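Local coordinates for protein monovalent Na+/H+ antiporter subunit D (Dietzia sp. DQ12-45-1b, PDB 7D3U) that probably helps exchange sodium ions for protons across the cell membrane as one subunit of the multi-chain Mrp antiporter complex, at residues 10-22 with 108-122. Numbering follows the deposited sequence.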
loop_
_atom_site.group_PDB
_atom_site.type_symbol
_atom_site.label_atom_id
_atom_site.label_comp_id
_atom_site.label_asym_id
_atom_site.label_seq_id
_atom_site.Cartn_x
_atom_site.Cartn_y
_atom_site.Cartn_z
ATOM N N PHE A 10 24.017 4.114 -1.971
ATOM C CA PHE A 10 22.634 3.886 -2.365
ATOM C C PHE A 10 21.691 4.881 -1.709
ATOM O O PHE A 10 20.600 5.123 -2.232
ATOM C CB PHE A 10 22.209 2.463 -2.009
ATOM C CG PHE A 10 22.682 1.428 -2.983
ATOM C CD1 PHE A 10 22.169 1.379 -4.264
ATOM C CD2 PHE A 10 23.638 0.501 -2.614
ATOM C CE1 PHE A 10 22.600 0.427 -5.159
ATOM C CE2 PHE A 10 24.072 -0.453 -3.505
ATOM C CZ PHE A 10 23.553 -0.491 -4.779
ATOM N N VAL A 11 22.091 5.458 -0.579
ATOM C CA VAL A 11 21.285 6.454 0.108
ATOM C C VAL A 11 21.877 7.854 -0.001
ATOM O O VAL A 11 21.124 8.835 0.085
ATOM C CB VAL A 11 21.086 6.071 1.590
ATOM C CG1 VAL A 11 20.042 6.958 2.248
ATOM C CG2 VAL A 11 20.699 4.610 1.708
ATOM N N ALA A 12 23.186 7.982 -0.217
ATOM C CA ALA A 12 23.806 9.298 -0.257
ATOM C C ALA A 12 23.674 9.965 -1.619
ATOM O O ALA A 12 23.565 11.193 -1.690
ATOM C CB ALA A 12 25.281 9.195 0.124
ATOM N N VAL A 13 23.683 9.192 -2.700
ATOM C CA VAL A 13 23.626 9.760 -4.045
ATOM C C VAL A 13 22.231 10.318 -4.320
ATOM O O VAL A 13 22.126 11.455 -4.802
ATOM C CB VAL A 13 24.047 8.731 -5.107
ATOM C CG1 VAL A 13 23.513 9.123 -6.471
ATOM C CG2 VAL A 13 25.556 8.609 -5.147
ATOM N N PRO A 14 21.130 9.583 -4.050
ATOM C CA PRO A 14 19.806 10.200 -4.203
ATOM C C PRO A 14 19.614 11.415 -3.310
ATOM O O PRO A 14 19.326 12.509 -3.807
ATOM C CB PRO A 14 18.850 9.067 -3.821
ATOM C CG PRO A 14 19.587 7.845 -4.177
ATOM C CD PRO A 14 21.004 8.137 -3.787
ATOM N N LEU A 15 19.792 11.236 -1.995
ATOM C CA LEU A 15 19.573 12.323 -1.044
ATOM C C LEU A 15 20.352 13.574 -1.419
ATOM O O LEU A 15 19.898 14.693 -1.149
ATOM C CB LEU A 15 19.962 11.882 0.365
ATOM C CG LEU A 15 18.981 10.971 1.098
ATOM C CD1 LEU A 15 19.369 10.843 2.558
ATOM C CD2 LEU A 15 17.569 11.495 0.960
ATOM N N LEU A 16 21.523 13.414 -2.034
ATOM C CA LEU A 16 22.249 14.570 -2.542
ATOM C C LEU A 16 21.557 15.138 -3.772
ATOM O O LEU A 16 21.138 16.302 -3.781
ATOM C CB LEU A 16 23.693 14.186 -2.865
ATOM C CG LEU A 16 24.515 15.231 -3.618
ATOM C CD1 LEU A 16 24.639 16.501 -2.802
ATOM C CD2 LEU A 16 25.884 14.682 -3.971
ATOM N N THR A 17 21.402 14.316 -4.813
ATOM C CA THR A 17 20.876 14.823 -6.075
ATOM C C THR A 17 19.456 15.341 -5.910
ATOM O O THR A 17 19.090 16.360 -6.506
ATOM C CB THR A 17 20.929 13.737 -7.147
ATOM O OG1 THR A 17 20.254 12.568 -6.675
ATOM C CG2 THR A 17 22.370 13.390 -7.473
ATOM N N ALA A 18 18.645 14.666 -5.094
ATOM C CA ALA A 18 17.333 15.203 -4.754
ATOM C C ALA A 18 17.468 16.606 -4.182
ATOM O O ALA A 18 16.848 17.554 -4.677
ATOM C CB ALA A 18 16.622 14.279 -3.767
ATOM N N GLY A 19 18.316 16.762 -3.163
ATOM C CA GLY A 19 18.569 18.082 -2.614
ATOM C C GLY A 19 19.075 19.065 -3.649
ATOM O O GLY A 19 18.891 20.274 -3.501
ATOM N N VAL A 20 19.717 18.568 -4.705
ATOM C CA VAL A 20 20.119 19.438 -5.802
ATOM C C VAL A 20 18.924 19.768 -6.685
ATOM O O VAL A 20 18.694 20.931 -7.035
ATOM C CB VAL A 20 21.256 18.790 -6.612
ATOM C CG1 VAL A 20 21.496 19.562 -7.894
ATOM C CG2 VAL A 20 22.526 18.725 -5.785
ATOM N N LEU A 21 18.127 18.755 -7.035
ATOM C CA LEU A 21 16.995 18.980 -7.925
ATOM C C LEU A 21 15.898 19.817 -7.283
ATOM O O LEU A 21 14.964 20.224 -7.981
ATOM C CB LEU A 21 16.420 17.645 -8.398
ATOM C CG LEU A 21 17.385 16.722 -9.140
ATOM C CD1 LEU A 21 16.671 15.473 -9.616
ATOM C CD2 LEU A 21 18.036 17.445 -10.301
ATOM N N VAL A 22 15.981 20.077 -5.979
ATOM C CA VAL A 22 15.073 21.031 -5.356
ATOM C C VAL A 22 15.556 22.455 -5.594
ATOM O O VAL A 22 14.752 23.365 -5.814
ATOM C CB VAL A 22 14.925 20.724 -3.856
ATOM C CG1 VAL A 22 14.016 21.732 -3.194
ATOM C CG2 VAL A 22 14.387 19.328 -3.653
ATOM N N PHE A 108 8.884 19.488 -8.295
ATOM C CA PHE A 108 9.357 18.584 -7.247
ATOM C C PHE A 108 8.988 17.127 -7.514
ATOM O O PHE A 108 8.887 16.330 -6.583
ATOM C CB PHE A 108 8.834 19.007 -5.873
ATOM C CG PHE A 108 9.039 20.460 -5.565
ATOM C CD1 PHE A 108 10.196 21.110 -5.950
ATOM C CD2 PHE A 108 8.067 21.177 -4.896
ATOM C CE1 PHE A 108 10.378 22.446 -5.669
ATOM C CE2 PHE A 108 8.246 22.511 -4.613
ATOM C CZ PHE A 108 9.402 23.146 -5.001
ATOM N N TYR A 109 8.777 16.749 -8.769
ATOM C CA TYR A 109 8.572 15.327 -9.016
ATOM C C TYR A 109 9.908 14.587 -9.074
ATOM O O TYR A 109 10.035 13.532 -8.441
ATOM C CB TYR A 109 7.760 15.081 -10.290
ATOM C CG TYR A 109 7.402 13.626 -10.504
ATOM C CD1 TYR A 109 8.261 12.768 -11.179
ATOM C CD2 TYR A 109 6.207 13.110 -10.028
ATOM C CE1 TYR A 109 7.937 11.445 -11.379
ATOM C CE2 TYR A 109 5.876 11.785 -10.221
ATOM C CZ TYR A 109 6.744 10.959 -10.896
ATOM O OH TYR A 109 6.416 9.638 -11.089
ATOM N N PRO A 110 10.912 15.066 -9.810
ATOM C CA PRO A 110 12.214 14.386 -9.798
ATOM C C PRO A 110 12.825 14.319 -8.407
ATOM O O PRO A 110 13.378 13.274 -8.038
ATOM C CB PRO A 110 13.066 15.236 -10.753
ATOM C CG PRO A 110 12.083 15.774 -11.702
ATOM C CD PRO A 110 10.871 16.089 -10.875
ATOM N N PRO A 111 12.772 15.391 -7.599
ATOM C CA PRO A 111 13.317 15.258 -6.237
ATOM C C PRO A 111 12.576 14.249 -5.383
ATOM O O PRO A 111 13.213 13.477 -4.658
ATOM C CB PRO A 111 13.189 16.675 -5.668
ATOM C CG PRO A 111 13.184 17.546 -6.839
ATOM C CD PRO A 111 12.419 16.796 -7.873
ATOM N N LEU A 112 11.243 14.225 -5.449
ATOM C CA LEU A 112 10.487 13.341 -4.569
ATOM C C LEU A 112 10.699 11.878 -4.934
ATOM O O LEU A 112 10.761 11.018 -4.049
ATOM C CB LEU A 112 9.004 13.700 -4.610
ATOM C CG LEU A 112 8.611 14.952 -3.827
ATOM C CD1 LEU A 112 7.114 15.179 -3.904
ATOM C CD2 LEU A 112 9.066 14.852 -2.386
ATOM N N VAL A 113 10.819 11.573 -6.227
ATOM C CA VAL A 113 11.100 10.200 -6.632
ATOM C C VAL A 113 12.464 9.764 -6.114
ATOM O O VAL A 113 12.633 8.635 -5.637
ATOM C CB VAL A 113 11.001 10.062 -8.162
ATOM C CG1 VAL A 113 11.568 8.733 -8.613
ATOM C CG2 VAL A 113 9.564 10.189 -8.601
ATOM N N LEU A 114 13.450 10.660 -6.168
ATOM C CA LEU A 114 14.779 10.314 -5.679
ATOM C C LEU A 114 14.786 10.156 -4.165
ATOM O O LEU A 114 15.498 9.301 -3.630
ATOM C CB LEU A 114 15.788 11.372 -6.117
ATOM C CG LEU A 114 16.174 11.296 -7.591
ATOM C CD1 LEU A 114 17.279 12.280 -7.910
ATOM C CD2 LEU A 114 16.587 9.886 -7.950
ATOM N N LEU A 115 13.992 10.958 -3.456
ATOM C CA LEU A 115 13.911 10.813 -2.008
ATOM C C LEU A 115 13.214 9.514 -1.621
ATOM O O LEU A 115 13.622 8.845 -0.664
ATOM C CB LEU A 115 13.195 12.020 -1.406
ATOM C CG LEU A 115 14.050 13.284 -1.330
ATOM C CD1 LEU A 115 13.239 14.517 -1.666
ATOM C CD2 LEU A 115 14.662 13.419 0.048
ATOM N N VAL A 116 12.175 9.129 -2.364
ATOM C CA VAL A 116 11.532 7.838 -2.136
ATOM C C VAL A 116 12.510 6.703 -2.408
ATOM O O VAL A 116 12.557 5.713 -1.670
ATOM C CB VAL A 116 10.263 7.716 -2.998
ATOM C CG1 VAL A 116 9.659 6.341 -2.864
ATOM C CG2 VAL A 116 9.249 8.757 -2.588
ATOM N N THR A 117 13.310 6.832 -3.468
ATOM C CA THR A 117 14.304 5.811 -3.777
ATOM C C THR A 117 15.349 5.708 -2.674
ATOM O O THR A 117 15.751 4.602 -2.292
ATOM C CB THR A 117 14.958 6.118 -5.124
ATOM O OG1 THR A 117 13.962 6.108 -6.154
ATOM C CG2 THR A 117 16.025 5.100 -5.457
ATOM N N ALA A 118 15.795 6.847 -2.144
ATOM C CA ALA A 118 16.745 6.830 -1.038
ATOM C C ALA A 118 16.142 6.173 0.195
ATOM O O ALA A 118 16.808 5.386 0.876
ATOM C CB ALA A 118 17.203 8.250 -0.716
ATOM N N GLY A 119 14.881 6.482 0.497
ATOM C CA GLY A 119 14.229 5.843 1.628
ATOM C C GLY A 119 14.095 4.343 1.452
ATOM O O GLY A 119 14.278 3.577 2.401
ATOM N N VAL A 120 13.784 3.902 0.233
ATOM C CA VAL A 120 13.666 2.472 -0.037
ATOM C C VAL A 120 15.017 1.789 0.124
ATOM O O VAL A 120 15.125 0.724 0.744
ATOM C CB VAL A 120 13.081 2.240 -1.441
ATOM C CG1 VAL A 120 13.314 0.810 -1.887
ATOM C CG2 VAL A 120 11.604 2.561 -1.457
ATOM N N ASN A 121 16.069 2.394 -0.430
ATOM C CA ASN A 121 17.400 1.810 -0.313
ATOM C C ASN A 121 17.843 1.746 1.141
ATOM O O ASN A 121 18.487 0.778 1.562
ATOM C CB ASN A 121 18.402 2.610 -1.143
ATOM C CG ASN A 121 18.097 2.568 -2.623
ATOM O OD1 ASN A 121 18.701 3.292 -3.409
ATOM N ND2 ASN A 121 17.154 1.720 -3.011
ATOM N N GLY A 122 17.500 2.766 1.927
ATOM C CA GLY A 122 17.823 2.731 3.341
ATOM C C GLY A 122 17.075 1.636 4.077
ATOM O O GLY A 122 17.667 0.870 4.840
#
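Leu114 is a knob from helix 109-122 that enters a hole on helix 10-22 formed by Pro14, Thr17, Ala18 and Leu21. Its CG stands beside the backbone N (chi1 -75°) and CD1 reaches on to Leu21 CD1, 3.7 Å away, the two leucines crossing at about a right angle. Small residues bring the backbones together: Ala18 CB lies 3.7 Å from Leu115 CG and also faces Leu114 CB, while Ala118 CB packs 3.6 Å from Pro14 CB and touches Leu15 CD2. That same Leu15 methyl meets Leu115 CD2 at 3.6 Å, again crosswise. Toward the start of helix 109-122, the Pro111 ring fits between two neighbours, with CG against Leu21 CB (3.6 Å) and CB against Val22 CG2 (3.5 Å); Pro110 CB adds a contact to Leu21 CD1. Toward the other end, Val11 CG2 rests on the backbone of Gly122, and Asn121 CB packs against Phe10 CB. Within helix 109-122, Thr117 OG1 donates to Val113 O (2.9 Å), which also accepts from Thr117 N on the opposite face of its carbonyl plane. Helix 28-49 covers Thr17 and Leu114, while subunit A packs on Leu15 and Leu115. With axes 8.1 Å apart at 162°, this is close, nearly antiparallel packing of two predicted transmembrane helices, a knob-into-hole contact within the helical bundle of an Mrp antiporter subunit.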